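Local coordinates for 4-amino-4-deoxy-L-arabinose transferase or related glycosyltransferases of PMT family (Cupriavidus metallidurans, PDB 5EZM), which probably transfers an aminoarabinose sugar from a polyprenyl-phosphate carrier to lipid A, as a zinc-containing membrane glycosyltransferase of the GT-C fold, at residues E64-E68 / I78-A82; D58-A63 / H156-L160; A383-L387 / F417-L421; P391-T395 / Y406-A410. One frame throughout, in Å; residues are numbered along the deposited sequence.

Interaction 1: residues E64-E68 / I78-A82; sequences EISRE and IRYNA
One turn of helix 58-72, residues E64-E68, lies against the tip of a small β-hairpin. Helical torsions run throughout 64-68, with E68 N bonded to E64 O at 2.9 Å. In the partner, R79 and Y80 are extended, then N81 (56/50) and A82 (70/1) take left-handed angles, forming a two-residue type I' turn that leads into strand 83-84. The closest backbone approach is I65 CA to Y80 CA, 5.1 Å. Residue E68 (m, t, chi3 41°) reaches straight into the turn: its OE1 accepts A82 N at 2.8 Å and nearly linearly, while OE2 accepts N81 N at 2.6 Å. One carboxylate thus satisfies both amides of the turn. The carboxylate of E64 forms a salt bridge with R67, NE to E64 OE1 and NH1 to E64 OE2 both 2.8 Å, and E64 OE2 lies 2.7 Å from E68 OE2. R79 NH1 donates to A82 O at 2.9 Å, and its guanidinium pairs also with E517; Y80 OH bonds H491 and N81 OD1 takes the amide of L501. Beside these polar groups, I65 (m, t) rests CG1 on Y80 CD1 at 3.4 Å and CG2 on I78 CG2 at 3.6 Å. Amides that the tight turn leaves pointing outward are therefore met by a helix-borne acid, which fixes the hairpin tip to this helix.

Interaction 2: residues D58-A63 / H156-L160; sequences DEGRYA and HFNTL
N158, E59 and Y62 bury the most surface where the first turns of helix 58-72 meet the link between helices 149-155 and 160-178, extended at 157-159 (-126/117, -68/92, -146/159). D58-A63 is regular helix, with Y62 N to D58 O at 2.9 Å and A63 N to E59 O at 3.0 Å. The register pairs E59 with N158, CA to CA 4.5 Å, and D58 with T159, 5.6 Å. N158 (chi1 t) grips E59 twice: N158 N donates to E59 OE2 at 2.8 Å, almost straight, and N158 ND2 bonds E59 O weakly at 3.2 Å. The E59 side chain (m, t) lies over the F157 ring, CG 3.8 Å from its centroid, in a CH-pi contact. Y62 (m) receives L160 CD1 squarely on its face, 3.4 Å from the ring centroid, while N158 O borders its edge, 3.9 Å from Y62 CD2. A loop of the PMT-family, GT-C region packs here on the start of helix 58-72 near the zinc site, the Y62 side chain about 7 Å from that of the zinc ligand E87. F157 touches a bound MPG lipid, and R111 and the amide of V55 also hold the E59 carboxylate. A110 of helix 107-110 packs on A63 and N158, and H156 meets W45 of helix 31-47 edge-to-face and touches Y447 and L454 of helix 435-456.

Interaction 3: residues A383-L387 / F417-L421; sequences AACGL and FVVML
F417 fills the gap that G386 leaves between two helical segments running in nearly opposite directions, their axes 8.8 Å apart at closest and crossing at -153°. With chi1 m and chi2 -68°, its ring lies flat over the glycine: G386 CA stands 3.5 Å from the ring centroid, 9° off the normal, a CH-pi contact, and G386 C is 3.4 Å from F417 CD2. A β-carbon on G386 would collide with the ring, so this depth of insertion depends on the glycine. The same ring reaches A383 O, 3.5 Å from F417 CD1. The nearest α-carbons are those of L387 and F417, 5.4 Å apart. This antiparallel packing joins helices 369-389 and 403-430, which follow one another in the chain as a helical hairpin within the multi-spanning membrane part of a GT-C transferase; both segments fall in predicted transmembrane spans. One turn after F417, L421 (m, t) points its CD2 at A383 CB, 3.8 Å away, and at A384 N, 3.9 Å away. L387 (t, p) packs against both V418 and L421, the closest pairs being L387 CD1 to V418 CG2 at 3.7 Å and L387 CD2 to L421 CD1 at 4.0 Å; V418 is in its t rotamer. M420 (m, t, t) brings its CB to 4.4 Å from A383 CB and carries the rest of its side chain to M446 and F450 on helix 435-456.

Interaction 4: residues P391-T395 / Y406-A410; sequences PVVAT and YRAYA
Near the connection of a helical hairpin, the loop that follows helix 369-389 comes back against the early turns of helix 403-430, in a region predicted to span the membrane. Residues 391-394 have helical torsions without the regular bonding; T395 N donates to V392 O at 3.0 Å, and T395 OG1 donates to the same oxygen at 2.6 Å. Segment 406-410 is true helix, with A410 N bonded to Y406 O at 2.9 Å. Y406 comes first: its CB touches V393 O at 3.3 Å, its backbone O lies 3.7 Å from A394 CA, and the m rotamer carries the ring away from the loop, so that its hydroxyl bonds A398 O. At R407 the backbones come closest, A394 CA to R407 CA 4.0 Å, with the R407 CA-to-CB bond pointing away from the loop; R407 CG rests 3.4 Å from A394 O, which takes its hydrogen bond from N403. Y409 (chi1 t) turns toward helices 435-456 and 458-465, its hydroxyl bonding A453 O and its ring packing on T459, and comes within about 4 Å of a bound MPG lipid. A410 closes the walk as the main apolar partner. V393 (m) sets its CG2 3.5 Å from A410 CA and 3.6 Å from A410 CB, and the methyls of the two alanines meet directly, A394 CB to A410 CB, at 3.5 Å.

Overall arrangement
The four contacts form two pairs. Interactions 1 and 2 share helix 58-72, have centres 12 Å apart, and touch where Y80 OH lies 3.4 Å from R61 CA. Interaction 1 falls within the chain span bracketed by interaction 2. Both have side chains about 7 to 10 Å from those of the zinc ligands E87 and H270, so helix 58-72 runs from near the zinc ligands to the loop at F157, which touches a bound MPG. Later in sequence, interactions 3 and 4 share helix 403-430, centres 15 Å apart, interaction 4 nearer the hairpin's connection. Interactions 1 and 3 lie 41 Å apart between centres, on opposite sides of the chain's centre: the second pair is packing of predicted transmembrane helices.

Interaction 1: residues E64-E68 / I78-A82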
loop_
_atom_site.group_PDB
_atom_site.type_symbol
_atom_site.label_atom_id
_atom_site.label_comp_id
_atom_site.label_asym_id
_atom_site.label_seq_id
_atom_site.Cartn_x
_atom_site.Cartn_y
_atom_site.Cartn_z
ATOM N N GLU A 64 5.912 -1.977 12.531
ATOM C CA GLU A 64 6.721 -2.539 13.607
ATOM C C GLU A 64 8.169 -2.733 13.183
ATOM O O GLU A 64 9.083 -2.432 13.957
ATOM C CB GLU A 64 6.133 -3.868 14.082
ATOM C CG GLU A 64 7.053 -4.648 15.019
ATOM C CD GLU A 64 7.360 -3.911 16.320
ATOM O OE1 GLU A 64 6.635 -2.955 16.665
ATOM O OE2 GLU A 64 8.327 -4.294 17.006
ATOM N N ILE A 65 8.398 -3.253 11.977
ATOM C CA ILE A 65 9.760 -3.322 11.453
ATOM C C ILE A 65 10.404 -1.946 11.502
ATOM O O ILE A 65 11.527 -1.776 11.995
ATOM C CB ILE A 65 9.758 -3.892 10.024
ATOM C CG1 ILE A 65 9.413 -5.382 10.047
ATOM C CG2 ILE A 65 11.104 -3.667 9.366
ATOM C CD1 ILE A 65 9.222 -5.990 8.678
ATOM N N SER A 66 9.684 -0.933 11.018
ATOM C CA SER A 66 10.220 0.422 11.056
ATOM C C SER A 66 10.446 0.888 12.487
ATOM O O SER A 66 11.425 1.589 12.766
ATOM C CB SER A 66 9.287 1.373 10.316
ATOM O OG SER A 66 9.273 1.067 8.934
ATOM N N ARG A 67 9.561 0.508 13.411
ATOM C CA ARG A 67 9.780 0.860 14.810
ATOM C C ARG A 67 11.086 0.267 15.327
ATOM O O ARG A 67 11.883 0.958 15.970
ATOM C CB ARG A 67 8.610 0.394 15.676
ATOM C CG ARG A 67 8.728 0.844 17.129
ATOM C CD ARG A 67 7.755 0.111 18.040
ATOM N NE ARG A 67 8.138 -1.282 18.250
ATOM C CZ ARG A 67 9.025 -1.681 19.154
ATOM N NH1 ARG A 67 9.311 -2.969 19.282
ATOM N NH2 ARG A 67 9.629 -0.791 19.929
ATOM N N GLU A 68 11.323 -1.018 15.050
ATOM C CA GLU A 68 12.523 -1.674 15.557
ATOM C C GLU A 68 13.778 -1.075 14.942
ATOM O O GLU A 68 14.788 -0.894 15.632
ATOM C CB GLU A 68 12.451 -3.177 15.292
ATOM C CG GLU A 68 11.420 -3.889 16.152
ATOM C CD GLU A 68 11.277 -5.354 15.808
ATOM O OE1 GLU A 68 12.309 -6.019 15.565
ATOM O OE2 GLU A 68 10.128 -5.839 15.774
ATOM N N ILE A 78 17.469 -5.641 8.370
ATOM C CA ILE A 78 16.053 -5.520 8.693
ATOM C C ILE A 78 15.653 -6.616 9.673
ATOM O O ILE A 78 16.039 -7.783 9.523
ATOM C CB ILE A 78 15.208 -5.587 7.408
ATOM C CG1 ILE A 78 15.597 -4.462 6.453
ATOM C CG2 ILE A 78 13.726 -5.514 7.729
ATOM C CD1 ILE A 78 14.941 -4.575 5.092
ATOM N N ARG A 79 14.879 -6.244 10.690
ATOM C CA ARG A 79 14.423 -7.191 11.697
ATOM C C ARG A 79 12.939 -7.005 11.974
ATOM O O ARG A 79 12.427 -5.881 11.972
ATOM C CB ARG A 79 15.222 -7.052 12.995
ATOM C CG ARG A 79 16.645 -7.565 12.881
ATOM C CD ARG A 79 17.328 -7.660 14.234
ATOM N NE ARG A 79 18.701 -8.130 14.096
ATOM C CZ ARG A 79 19.063 -9.406 14.166
ATOM N NH1 ARG A 79 18.150 -10.344 14.384
ATOM N NH2 ARG A 79 20.336 -9.746 14.021
ATOM N N TYR A 80 12.253 -8.122 12.204
ATOM C CA TYR A 80 10.833 -8.139 12.537
ATOM C C TYR A 80 10.682 -8.977 13.799
ATOM O O TYR A 80 10.921 -10.191 13.775
ATOM C CB TYR A 80 9.998 -8.706 11.384
ATOM C CG TYR A 80 8.497 -8.579 11.555
ATOM C CD1 TYR A 80 7.942 -7.532 12.278
ATOM C CD2 TYR A 80 7.636 -9.516 10.998
ATOM C CE1 TYR A 80 6.567 -7.413 12.432
ATOM C CE2 TYR A 80 6.260 -9.410 11.152
ATOM C CZ TYR A 80 5.729 -8.356 11.871
ATOM O OH TYR A 80 4.362 -8.245 12.027
ATOM N N ASN A 81 10.299 -8.325 14.898
ATOM C CA ASN A 81 10.251 -8.952 16.217
ATOM C C ASN A 81 11.614 -9.541 16.580
ATOM O O ASN A 81 11.737 -10.708 16.962
ATOM C CB ASN A 81 9.140 -9.999 16.286
ATOM C CG ASN A 81 7.764 -9.388 16.088
ATOM O OD1 ASN A 81 7.158 -8.876 17.030
ATOM N ND2 ASN A 81 7.268 -9.424 14.853
ATOM N N ALA A 82 12.647 -8.710 16.429
ATOM C CA ALA A 82 14.020 -9.020 16.811
ATOM C C ALA A 82 14.633 -10.079 15.903
ATOM O O ALA A 82 15.797 -10.452 16.083
ATOM C CB ALA A 82 14.092 -9.465 18.277
#

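Interaction 2: residues D58-A63 / H156-L160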
loop_
_atom_site.group_PDB
_atom_site.type_symbol
_atom_site.label_atom_id
_atom_site.label_comp_id
_atom_site.label_asym_id
_atom_site.label_seq_id
_atom_site.Cartn_x
_atom_site.Cartn_y
_atom_site.Cartn_z
ATOM N N ASP A 58 -0.037 -6.308 6.957
ATOM C CA ASP A 58 0.885 -5.399 6.277
ATOM C C ASP A 58 1.165 -4.145 7.100
ATOM O O ASP A 58 2.320 -3.856 7.440
ATOM C CB ASP A 58 0.327 -5.032 4.904
ATOM C CG ASP A 58 0.297 -6.213 3.958
ATOM O OD1 ASP A 58 1.208 -7.062 4.048
ATOM O OD2 ASP A 58 -0.636 -6.292 3.130
ATOM N N GLU A 59 0.119 -3.373 7.412
ATOM C CA GLU A 59 0.307 -2.118 8.139
ATOM C C GLU A 59 1.069 -2.341 9.437
ATOM O O GLU A 59 2.033 -1.624 9.744
ATOM C CB GLU A 59 -1.045 -1.466 8.431
ATOM C CG GLU A 59 -1.787 -0.975 7.213
ATOM C CD GLU A 59 -2.827 0.063 7.568
ATOM O OE1 GLU A 59 -3.677 -0.220 8.440
ATOM O OE2 GLU A 59 -2.779 1.170 6.989
ATOM N N GLY A 60 0.646 -3.340 10.213
ATOM C CA GLY A 60 1.337 -3.642 11.453
ATOM C C GLY A 60 2.759 -4.120 11.228
ATOM O O GLY A 60 3.677 -3.701 11.932
ATOM N N ARG A 61 2.960 -4.996 10.236
ATOM C CA ARG A 61 4.290 -5.548 9.991
ATOM C C ARG A 61 5.291 -4.454 9.645
ATOM O O ARG A 61 6.384 -4.390 10.220
ATOM C CB ARG A 61 4.246 -6.592 8.873
ATOM C CG ARG A 61 5.628 -6.903 8.299
ATOM C CD ARG A 61 5.622 -8.053 7.303
ATOM N NE ARG A 61 4.561 -7.921 6.311
ATOM C CZ ARG A 61 3.653 -8.858 6.066
ATOM N NH1 ARG A 61 3.687 -10.006 6.728
ATOM N NH2 ARG A 61 2.716 -8.651 5.152
ATOM N N TYR A 62 4.941 -3.584 8.698
ATOM C CA TYR A 62 5.894 -2.558 8.293
ATOM C C TYR A 62 6.025 -1.467 9.348
ATOM O O TYR A 62 7.123 -0.927 9.546
ATOM C CB TYR A 62 5.492 -1.991 6.932
ATOM C CG TYR A 62 5.475 -3.065 5.869
ATOM C CD1 TYR A 62 6.561 -3.917 5.705
ATOM C CD2 TYR A 62 4.363 -3.259 5.063
ATOM C CE1 TYR A 62 6.551 -4.914 4.752
ATOM C CE2 TYR A 62 4.343 -4.259 4.102
ATOM C CZ TYR A 62 5.441 -5.084 3.952
ATOM O OH TYR A 62 5.430 -6.078 3.001
ATOM N N ALA A 63 4.936 -1.151 10.057
ATOM C CA ALA A 63 5.040 -0.174 11.136
ATOM C C ALA A 63 5.962 -0.673 12.239
ATOM O O ALA A 63 6.733 0.105 12.817
ATOM C CB ALA A 63 3.657 0.147 11.697
ATOM N N HIS A 156 -3.518 5.390 1.417
ATOM C CA HIS A 156 -3.756 5.551 2.846
ATOM C C HIS A 156 -3.658 4.236 3.613
ATOM O O HIS A 156 -4.116 4.157 4.759
ATOM C CB HIS A 156 -5.119 6.198 3.084
ATOM C CG HIS A 156 -5.154 7.653 2.751
ATOM N ND1 HIS A 156 -4.937 8.128 1.477
ATOM C CD2 HIS A 156 -5.363 8.741 3.529
ATOM C CE1 HIS A 156 -5.021 9.446 1.480
ATOM N NE2 HIS A 156 -5.280 9.843 2.713
ATOM N N PHE A 157 -3.063 3.208 3.014
ATOM C CA PHE A 157 -2.958 1.892 3.630
ATOM C C PHE A 157 -1.496 1.479 3.635
ATOM O O PHE A 157 -0.893 1.317 2.570
ATOM C CB PHE A 157 -3.813 0.869 2.878
ATOM C CG PHE A 157 -3.931 -0.449 3.576
ATOM C CD1 PHE A 157 -4.856 -0.626 4.591
ATOM C CD2 PHE A 157 -3.119 -1.514 3.218
ATOM C CE1 PHE A 157 -4.967 -1.839 5.240
ATOM C CE2 PHE A 157 -3.229 -2.731 3.859
ATOM C CZ PHE A 157 -4.154 -2.893 4.874
ATOM N N ASN A 158 -0.931 1.303 4.829
ATOM C CA ASN A 158 0.509 1.111 4.969
ATOM C C ASN A 158 0.970 -0.222 4.390
ATOM O O ASN A 158 0.990 -1.241 5.087
ATOM C CB ASN A 158 0.925 1.217 6.439
ATOM C CG ASN A 158 2.427 1.159 6.621
ATOM O OD1 ASN A 158 3.188 1.422 5.691
ATOM N ND2 ASN A 158 2.862 0.815 7.827
ATOM N N THR A 159 1.354 -0.210 3.116
ATOM C CA THR A 159 1.900 -1.381 2.447
ATOM C C THR A 159 2.951 -0.910 1.453
ATOM O O THR A 159 2.956 0.249 1.036
ATOM C CB THR A 159 0.806 -2.193 1.740
ATOM O OG1 THR A 159 1.363 -3.413 1.242
ATOM C CG2 THR A 159 0.222 -1.404 0.580
ATOM N N LEU A 160 3.849 -1.822 1.077
ATOM C CA LEU A 160 4.933 -1.455 0.169
ATOM C C LEU A 160 4.445 -1.174 -1.245
ATOM O O LEU A 160 5.140 -0.485 -2.002
ATOM C CB LEU A 160 5.990 -2.559 0.133
ATOM C CG LEU A 160 7.185 -2.401 1.072
ATOM C CD1 LEU A 160 6.726 -2.135 2.491
ATOM C CD2 LEU A 160 8.058 -3.638 1.018
#

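Interaction 3: residues A383-L387 / F417-L421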
loop_
_atom_site.group_PDB
_atom_site.type_symbol
_atom_site.label_atom_id
_atom_site.label_comp_id
_atom_site.label_asym_id
_atom_site.label_seq_id
_atom_site.Cartn_x
_atom_site.Cartn_y
_atom_site.Cartn_z
ATOM N N ALA A 383 -23.567 3.783 -8.235
ATOM C CA ALA A 383 -23.459 4.213 -6.841
ATOM C C ALA A 383 -24.771 4.000 -6.091
ATOM O O ALA A 383 -24.765 3.615 -4.916
ATOM C CB ALA A 383 -23.030 5.677 -6.762
ATOM N N ALA A 384 -25.907 4.240 -6.752
ATOM C CA ALA A 384 -27.193 3.945 -6.124
ATOM C C ALA A 384 -27.343 2.452 -5.851
ATOM O O ALA A 384 -27.931 2.051 -4.838
ATOM C CB ALA A 384 -28.337 4.453 -7.003
ATOM N N CYS A 385 -26.817 1.612 -6.747
ATOM C CA CYS A 385 -26.816 0.176 -6.493
ATOM C C CYS A 385 -25.934 -0.169 -5.301
ATOM O O CYS A 385 -26.263 -1.068 -4.519
ATOM C CB CYS A 385 -26.357 -0.580 -7.739
ATOM S SG CYS A 385 -27.577 -0.614 -9.068
ATOM N N GLY A 386 -24.805 0.526 -5.149
ATOM C CA GLY A 386 -24.003 0.351 -3.951
ATOM C C GLY A 386 -24.761 0.732 -2.695
ATOM O O GLY A 386 -24.643 0.071 -1.660
ATOM N N LEU A 387 -25.561 1.799 -2.773
ATOM C CA LEU A 387 -26.375 2.203 -1.631
ATOM C C LEU A 387 -27.419 1.144 -1.292
ATOM O O LEU A 387 -27.622 0.818 -0.116
ATOM C CB LEU A 387 -27.047 3.546 -1.921
ATOM C CG LEU A 387 -28.007 4.092 -0.864
ATOM C CD1 LEU A 387 -27.287 4.281 0.460
ATOM C CD2 LEU A 387 -28.626 5.397 -1.332
ATOM N N PHE A 417 -21.603 5.673 -0.202
ATOM C CA PHE A 417 -22.315 5.782 -1.471
ATOM C C PHE A 417 -23.228 7.002 -1.497
ATOM O O PHE A 417 -23.487 7.556 -2.574
ATOM C CB PHE A 417 -23.101 4.502 -1.754
ATOM C CG PHE A 417 -22.239 3.361 -2.220
ATOM C CD1 PHE A 417 -21.610 3.415 -3.453
ATOM C CD2 PHE A 417 -22.051 2.244 -1.423
ATOM C CE1 PHE A 417 -20.812 2.373 -3.885
ATOM C CE2 PHE A 417 -21.253 1.197 -1.849
ATOM C CZ PHE A 417 -20.633 1.261 -3.082
ATOM N N VAL A 418 -23.702 7.454 -0.334
ATOM C CA VAL A 418 -24.548 8.643 -0.305
ATOM C C VAL A 418 -23.740 9.882 -0.679
ATOM O O VAL A 418 -24.184 10.706 -1.486
ATOM C CB VAL A 418 -25.232 8.797 1.066
ATOM C CG1 VAL A 418 -25.782 10.206 1.233
ATOM C CG2 VAL A 418 -26.364 7.793 1.197
ATOM N N VAL A 419 -22.538 10.032 -0.114
ATOM C CA VAL A 419 -21.733 11.198 -0.471
ATOM C C VAL A 419 -21.276 11.100 -1.923
ATOM O O VAL A 419 -21.158 12.125 -2.611
ATOM C CB VAL A 419 -20.551 11.386 0.509
ATOM C CG1 VAL A 419 -19.732 10.136 0.631
ATOM C CG2 VAL A 419 -19.662 12.545 0.079
ATOM N N MET A 420 -21.045 9.883 -2.427
ATOM C CA MET A 420 -20.810 9.729 -3.861
ATOM C C MET A 420 -21.983 10.281 -4.667
ATOM O O MET A 420 -21.792 11.039 -5.626
ATOM C CB MET A 420 -20.574 8.262 -4.213
ATOM C CG MET A 420 -19.269 7.692 -3.703
ATOM S SD MET A 420 -19.064 5.970 -4.195
ATOM C CE MET A 420 -17.728 5.473 -3.109
ATOM N N LEU A 421 -23.208 9.914 -4.282
ATOM C CA LEU A 421 -24.383 10.397 -5.002
ATOM C C LEU A 421 -24.503 11.913 -4.918
ATOM O O LEU A 421 -24.860 12.570 -5.902
ATOM C CB LEU A 421 -25.645 9.730 -4.456
ATOM C CG LEU A 421 -25.839 8.266 -4.842
ATOM C CD1 LEU A 421 -27.081 7.697 -4.174
ATOM C CD2 LEU A 421 -25.929 8.135 -6.352
#

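Interaction 4: residues P391-T395 / Y406-A410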
loop_
_atom_site.group_PDB
_atom_site.type_symbol
_atom_site.label_atom_id
_atom_site.label_comp_id
_atom_site.label_asym_id
_atom_site.label_seq_id
_atom_site.Cartn_x
_atom_site.Cartn_y
_atom_site.Cartn_z
ATOM N N PRO A 391 -26.498 -2.838 2.858
ATOM C CA PRO A 391 -26.858 -3.711 3.990
ATOM C C PRO A 391 -26.358 -5.142 3.859
ATOM O O PRO A 391 -26.505 -5.911 4.818
ATOM C CB PRO A 391 -28.392 -3.660 4.004
ATOM C CG PRO A 391 -28.721 -2.363 3.380
ATOM C CD PRO A 391 -27.700 -2.188 2.297
ATOM N N VAL A 392 -25.778 -5.523 2.718
ATOM C CA VAL A 392 -25.246 -6.876 2.568
ATOM C C VAL A 392 -24.115 -7.120 3.560
ATOM O O VAL A 392 -24.035 -8.188 4.179
ATOM C CB VAL A 392 -24.791 -7.113 1.116
ATOM C CG1 VAL A 392 -23.833 -8.294 1.034
ATOM C CG2 VAL A 392 -25.995 -7.340 0.218
ATOM N N VAL A 393 -23.231 -6.135 3.736
ATOM C CA VAL A 393 -22.105 -6.323 4.642
ATOM C C VAL A 393 -22.553 -6.352 6.098
ATOM O O VAL A 393 -21.822 -6.863 6.956
ATOM C CB VAL A 393 -21.036 -5.237 4.415
ATOM C CG1 VAL A 393 -20.719 -5.109 2.932
ATOM C CG2 VAL A 393 -21.488 -3.912 4.981
ATOM N N ALA A 394 -23.746 -5.830 6.404
ATOM C CA ALA A 394 -24.287 -5.943 7.753
ATOM C C ALA A 394 -24.602 -7.384 8.127
ATOM O O ALA A 394 -24.793 -7.677 9.311
ATOM C CB ALA A 394 -25.547 -5.090 7.896
ATOM N N THR A 395 -24.671 -8.281 7.142
ATOM C CA THR A 395 -24.911 -9.700 7.367
ATOM C C THR A 395 -23.626 -10.518 7.287
ATOM O O THR A 395 -23.667 -11.710 6.962
ATOM C CB THR A 395 -25.935 -10.227 6.362
ATOM O OG1 THR A 395 -25.351 -10.256 5.054
ATOM C CG2 THR A 395 -27.165 -9.330 6.336
ATOM N N TYR A 406 -19.563 -5.483 11.698
ATOM C CA TYR A 406 -19.934 -5.328 10.298
ATOM C C TYR A 406 -21.272 -4.618 10.144
ATOM O O TYR A 406 -21.481 -3.908 9.152
ATOM C CB TYR A 406 -19.951 -6.693 9.613
ATOM C CG TYR A 406 -18.565 -7.276 9.458
ATOM C CD1 TYR A 406 -17.768 -6.941 8.375
ATOM C CD2 TYR A 406 -18.045 -8.143 10.409
ATOM C CE1 TYR A 406 -16.497 -7.462 8.233
ATOM C CE2 TYR A 406 -16.773 -8.671 10.277
ATOM C CZ TYR A 406 -16.005 -8.327 9.186
ATOM O OH TYR A 406 -14.740 -8.848 9.047
ATOM N N ARG A 407 -22.181 -4.783 11.109
ATOM C CA ARG A 407 -23.388 -3.966 11.117
ATOM C C ARG A 407 -23.037 -2.489 11.236
ATOM O O ARG A 407 -23.648 -1.642 10.576
ATOM C CB ARG A 407 -24.314 -4.391 12.257
ATOM C CG ARG A 407 -24.915 -5.776 12.091
ATOM C CD ARG A 407 -25.990 -6.042 13.135
ATOM N NE ARG A 407 -27.022 -5.009 13.125
ATOM C CZ ARG A 407 -28.016 -4.952 12.242
ATOM N NH1 ARG A 407 -28.118 -5.867 11.287
ATOM N NH2 ARG A 407 -28.908 -3.973 12.313
ATOM N N ALA A 408 -22.046 -2.163 12.070
ATOM C CA ALA A 408 -21.569 -0.787 12.151
ATOM C C ALA A 408 -20.799 -0.366 10.902
ATOM O O ALA A 408 -20.718 0.832 10.614
ATOM C CB ALA A 408 -20.692 -0.605 13.390
ATOM N N TYR A 409 -20.222 -1.315 10.163
ATOM C CA TYR A 409 -19.558 -0.958 8.915
ATOM C C TYR A 409 -20.573 -0.635 7.822
ATOM O O TYR A 409 -20.322 0.234 6.976
ATOM C CB TYR A 409 -18.632 -2.099 8.484
ATOM C CG TYR A 409 -17.604 -1.737 7.431
ATOM C CD1 TYR A 409 -17.390 -0.417 7.057
ATOM C CD2 TYR A 409 -16.849 -2.724 6.810
ATOM C CE1 TYR A 409 -16.455 -0.090 6.095
ATOM C CE2 TYR A 409 -15.912 -2.406 5.847
ATOM C CZ TYR A 409 -15.717 -1.087 5.493
ATOM O OH TYR A 409 -14.785 -0.760 4.535
ATOM N N ALA A 410 -21.730 -1.303 7.844
ATOM C CA ALA A 410 -22.712 -1.134 6.776
ATOM C C ALA A 410 -23.219 0.299 6.695
ATOM O O ALA A 410 -23.373 0.849 5.599
ATOM C CB ALA A 410 -23.876 -2.102 6.974
#